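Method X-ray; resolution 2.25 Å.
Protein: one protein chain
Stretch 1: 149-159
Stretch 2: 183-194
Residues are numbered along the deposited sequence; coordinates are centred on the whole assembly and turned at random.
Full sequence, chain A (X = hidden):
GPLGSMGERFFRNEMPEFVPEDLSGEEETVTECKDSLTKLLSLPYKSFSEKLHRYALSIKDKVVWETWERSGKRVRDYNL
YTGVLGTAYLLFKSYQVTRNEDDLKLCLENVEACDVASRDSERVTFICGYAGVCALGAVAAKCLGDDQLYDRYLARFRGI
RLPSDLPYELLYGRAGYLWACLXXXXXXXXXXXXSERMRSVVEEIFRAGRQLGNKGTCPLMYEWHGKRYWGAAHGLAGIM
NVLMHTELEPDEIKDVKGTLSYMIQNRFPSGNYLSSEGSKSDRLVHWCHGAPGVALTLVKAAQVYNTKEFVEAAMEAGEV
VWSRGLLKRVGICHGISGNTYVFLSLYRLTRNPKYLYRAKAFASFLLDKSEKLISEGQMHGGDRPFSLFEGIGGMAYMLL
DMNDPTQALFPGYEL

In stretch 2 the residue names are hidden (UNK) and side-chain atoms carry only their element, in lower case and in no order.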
# COMPACT_ATOMS: atom_id res chain seq x y z
N LEU A 149 13.11 -22.83 10.62
CA LEU A 149 12.49 -21.56 10.96
C LEU A 149 11.22 -21.34 10.10
O LEU A 149 10.23 -20.79 10.54
CB LEU A 149 13.47 -20.46 10.63
CG LEU A 149 13.67 -19.37 11.66
CD1 LEU A 149 14.03 -18.11 10.92
CD2 LEU A 149 12.46 -19.16 12.49
N TYR A 150 11.28 -21.74 8.85
CA TYR A 150 10.17 -21.58 7.96
C TYR A 150 8.94 -22.36 8.48
O TYR A 150 7.82 -21.78 8.53
CB TYR A 150 10.52 -22.04 6.57
CG TYR A 150 9.32 -22.33 5.71
CD1 TYR A 150 8.50 -21.28 5.28
CD2 TYR A 150 9.03 -23.62 5.26
CE1 TYR A 150 7.45 -21.50 4.47
CE2 TYR A 150 7.93 -23.85 4.43
CZ TYR A 150 7.14 -22.80 4.06
OH TYR A 150 6.02 -22.93 3.24
N ASP A 151 9.17 -23.65 8.86
CA ASP A 151 8.09 -24.54 9.31
C ASP A 151 7.50 -23.97 10.54
O ASP A 151 6.26 -23.97 10.73
CB ASP A 151 8.63 -25.89 9.67
CG ASP A 151 9.16 -26.65 8.45
OD1 ASP A 151 8.64 -26.45 7.32
OD2 ASP A 151 10.08 -27.46 8.66
N ARG A 152 8.36 -23.42 11.36
CA ARG A 152 7.91 -22.92 12.62
C ARG A 152 6.96 -21.72 12.44
O ARG A 152 5.93 -21.63 13.12
CB ARG A 152 9.10 -22.67 13.54
CG ARG A 152 8.96 -21.49 14.53
CD ARG A 152 10.30 -21.26 15.32
NE ARG A 152 10.48 -19.83 15.64
CZ ARG A 152 11.64 -19.26 15.96
NH1 ARG A 152 12.77 -19.97 16.02
NH2 ARG A 152 11.67 -17.95 16.21
N TYR A 153 7.29 -20.79 11.54
CA TYR A 153 6.35 -19.67 11.30
C TYR A 153 5.11 -20.13 10.52
O TYR A 153 4.02 -19.61 10.71
CB TYR A 153 6.98 -18.51 10.53
CG TYR A 153 7.87 -17.62 11.35
CD1 TYR A 153 7.35 -16.77 12.33
CD2 TYR A 153 9.28 -17.63 11.14
CE1 TYR A 153 8.18 -15.96 13.11
CE2 TYR A 153 10.11 -16.82 11.88
CZ TYR A 153 9.57 -15.97 12.85
OH TYR A 153 10.43 -15.21 13.59
N LEU A 154 5.31 -21.07 9.62
CA LEU A 154 4.22 -21.70 8.91
C LEU A 154 3.19 -22.40 9.83
O LEU A 154 1.96 -22.26 9.61
CB LEU A 154 4.78 -22.67 7.90
CG LEU A 154 3.73 -23.32 7.02
CD1 LEU A 154 2.95 -22.25 6.33
CD2 LEU A 154 4.35 -24.28 6.08
N ALA A 155 3.68 -23.11 10.86
CA ALA A 155 2.83 -23.73 11.92
C ALA A 155 2.09 -22.65 12.73
O ALA A 155 0.90 -22.81 13.05
CB ALA A 155 3.69 -24.66 12.87
N ARG A 156 2.76 -21.54 13.04
CA ARG A 156 2.09 -20.49 13.76
C ARG A 156 1.05 -19.86 12.86
O ARG A 156 -0.06 -19.49 13.31
CB ARG A 156 3.06 -19.44 14.25
CG ARG A 156 3.95 -19.92 15.40
CD ARG A 156 5.24 -19.07 15.43
NE ARG A 156 6.23 -19.53 16.40
CZ ARG A 156 7.53 -19.19 16.38
NH1 ARG A 156 7.99 -18.38 15.42
NH2 ARG A 156 8.36 -19.65 17.30
N PHE A 157 1.35 -19.75 11.57
CA PHE A 157 0.40 -19.07 10.73
C PHE A 157 -0.87 -19.99 10.63
O PHE A 157 -1.98 -19.55 10.75
CB PHE A 157 0.96 -18.83 9.33
CG PHE A 157 0.08 -17.94 8.48
CD1 PHE A 157 -1.26 -18.22 8.31
CD2 PHE A 157 0.58 -16.81 7.88
CE1 PHE A 157 -2.07 -17.38 7.56
CE2 PHE A 157 -0.23 -16.01 7.12
CZ PHE A 157 -1.54 -16.27 6.98
N ARG A 158 -0.64 -21.27 10.40
CA ARG A 158 -1.69 -22.27 10.28
C ARG A 158 -2.54 -22.50 11.56
O ARG A 158 -3.65 -23.08 11.45
CB ARG A 158 -1.05 -23.58 9.88
CG ARG A 158 -0.63 -23.61 8.40
CD ARG A 158 -0.08 -24.96 8.12
NE ARG A 158 0.26 -25.12 6.74
CZ ARG A 158 1.05 -26.09 6.28
NH1 ARG A 158 1.62 -26.98 7.11
NH2 ARG A 158 1.26 -26.19 4.99
N GLY A 159 -2.03 -22.04 12.72
CA GLY A 159 -2.80 -22.07 13.99
C GLY A 159 -3.80 -20.93 14.14
O GLY A 159 -4.67 -20.93 15.05
N UNK A 183 -0.45 -13.53 0.09
CA UNK A 183 0.91 -13.07 0.14
C UNK A 183 1.89 -14.22 0.44
O UNK A 183 2.90 -14.41 -0.26
c UNK A 183 1.01 -11.99 1.22
c UNK A 183 2.42 -11.60 1.57
c UNK A 183 3.03 -10.47 0.96
c UNK A 183 3.15 -12.33 2.51
c UNK A 183 4.50 -11.97 2.87
c UNK A 183 4.37 -10.06 1.33
c UNK A 183 5.10 -10.81 2.29
N UNK A 184 1.59 -15.00 1.46
CA UNK A 184 2.42 -16.13 1.79
C UNK A 184 2.55 -17.11 0.63
O UNK A 184 3.69 -17.54 0.27
c UNK A 184 1.90 -16.84 3.04
c UNK A 184 4.22 -17.56 3.65
c UNK A 184 2.28 -18.63 4.80
c UNK A 184 2.78 -17.99 3.48
N UNK A 185 1.41 -17.47 0.04
CA UNK A 185 1.41 -18.47 -1.06
C UNK A 185 2.16 -17.98 -2.33
O UNK A 185 2.94 -18.71 -2.93
c UNK A 185 -0.05 -18.93 -1.38
o UNK A 185 -0.01 -20.29 0.72
c UNK A 185 -0.62 -19.99 -0.31
n UNK A 185 -1.77 -20.55 -0.60
N UNK A 186 1.90 -16.75 -2.73
CA UNK A 186 2.55 -16.16 -3.89
C UNK A 186 4.08 -16.20 -3.73
O UNK A 186 4.79 -16.70 -4.60
c UNK A 186 2.18 -13.64 -6.32
c UNK A 186 2.51 -12.30 -7.02
c UNK A 186 2.84 -13.78 -4.93
n UNK A 186 1.38 -11.85 -7.92
c UNK A 186 2.03 -14.71 -4.02
N UNK A 187 4.57 -15.73 -2.59
CA UNK A 187 5.98 -15.66 -2.30
C UNK A 187 6.70 -16.98 -2.17
O UNK A 187 7.80 -17.13 -2.73
c UNK A 187 6.13 -13.34 -1.30
n UNK A 187 5.53 -11.27 -1.76
n UNK A 187 7.22 -12.49 -1.24
c UNK A 187 6.83 -11.25 -1.51
c UNK A 187 5.07 -12.56 -1.65
c UNK A 187 6.24 -14.81 -1.06
N UNK A 188 6.11 -17.93 -1.42
CA UNK A 188 6.72 -19.25 -1.31
C UNK A 188 6.56 -19.98 -2.64
O UNK A 188 7.36 -20.86 -2.94
c UNK A 188 6.07 -20.15 -0.21
c UNK A 188 7.56 -18.94 1.48
c UNK A 188 6.67 -21.55 -0.24
c UNK A 188 6.22 -19.58 1.18
N UNK A 189 5.51 -19.66 -3.40
CA UNK A 189 5.18 -20.37 -4.66
C UNK A 189 4.68 -21.79 -4.37
O UNK A 189 4.91 -22.75 -5.14
N UNK A 190 3.98 -21.92 -3.25
CA UNK A 190 3.45 -23.19 -2.78
C UNK A 190 2.10 -22.93 -2.09
O UNK A 190 1.78 -21.78 -1.67
n UNK A 190 7.76 -25.05 -1.31
c UNK A 190 6.44 -25.20 -1.24
c UNK A 190 5.61 -24.60 -2.38
c UNK A 190 4.42 -23.83 -1.79
o UNK A 190 5.88 -25.74 -0.28
N UNK A 191 1.31 -24.00 -2.01
CA UNK A 191 0.05 -24.01 -1.27
C UNK A 191 0.41 -24.16 0.22
O UNK A 191 0.16 -25.20 0.82
c UNK A 191 -3.25 -26.10 -1.49
c UNK A 191 -0.87 -25.14 -1.75
o UNK A 191 -3.07 -26.87 -2.42
c UNK A 191 -2.12 -25.22 -0.92
o UNK A 191 -4.36 -25.98 -0.98
N UNK A 192 1.03 -23.13 0.77
CA UNK A 192 1.55 -23.17 2.13
C UNK A 192 0.33 -23.15 3.07
O UNK A 192 0.22 -23.97 3.99
c UNK A 192 2.50 -21.98 2.41
o UNK A 192 3.57 -21.91 1.46
N UNK A 193 -0.55 -22.17 2.83
CA UNK A 193 -1.86 -22.08 3.42
C UNK A 193 -2.85 -22.80 2.49
O UNK A 193 -2.78 -22.70 1.27
c UNK A 193 -0.84 -20.32 5.58
c UNK A 193 -1.32 -19.77 4.30
c UNK A 193 -3.67 -20.67 4.50
c UNK A 193 -2.35 -20.64 3.62
N UNK A 194 -3.82 -23.46 3.11
CA UNK A 194 -4.63 -24.42 2.40
C UNK A 194 -5.58 -23.68 1.51
O UNK A 194 -6.20 -22.73 1.96
c UNK A 194 -5.43 -25.29 3.40
o UNK A 194 -6.43 -26.03 2.70

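Position 183 carries one carbon followed by a six-membered carbon ring with no hydroxyl, so it is Phe183; buried in the helix, it does not reach stretch 1. At 184 four carbons fork at the second, the pattern of leucine. Leu184 points toward stretch 1, and its CD2 lies 4.0 Å from both CD1 of Leu154 and CD2 of Phe157, an apolar side chain suited to an apolar pocket.

Position 185 has two carbons, the second bearing one oxygen and one nitrogen: Asn185. Its amide both accepts and donates, a pairing that will serve the chain further on. At 186 four carbons in a row end in nitrogen, giving Lys186, whose exposed position suits a charge. Position 187 shows one carbon and a five-membered ring of three carbons and two nitrogens, hence His187, also out of reach of stretch 1.

Position 188 has four carbons forked at the first, one arm two carbons long. This is Ile188, which points toward stretch 1; its CD1 packs 3.9 Å from CE1 of Tyr150. Position 189 has no side-chain atoms and is Gly189. The helix has ended, and its positive phi of 70° favours glycine.

At 190 three carbons lead to one oxygen and one nitrogen: Gln190, polar and exposed. At 191 three carbons end in two oxygens, identifying Glu191; its CB points away from stretch 1, and no atom of its side chain, the carboxylate included, touches that stretch.

Position 192 has one carbon and one oxygen, the oxygen 3.2 Å from OH of Tyr150. This is Ser192, small enough to fit a buried site, and its OG donates a hydrogen bond to that OH. Position 193 repeats the branched four-carbon pattern of 188, with a carbon over one face of the Phe157 ring: Ile193. Its CD1 lies 3.9 Å from the ring centroid in a CH-pi contact. Its backbone N donates to OD1 of Asn185 at 2.9 Å, while ND2 of Asn185 donates to O of Ile193 at 3.0 Å, so one amide fastens the loop to the helix. Position 194, again one carbon and one oxygen, is Ser194, whose side chain N-caps the following helix.

The two helices run nearly antiparallel, but their axes come no closer than 13.2 Å, and much of the contact is made by the loop. Leu154 and Phe157 pack against Leu184 and Ile193. Polar bonds adjoin this apolar patch: Ser192 to Tyr150, and Arg158, whose NE and NH2 donate to O of Ser192 at 3.0 and 2.6 Å, respectively.

Stretch 2, residues 183-194: FLNKHIGQESIS
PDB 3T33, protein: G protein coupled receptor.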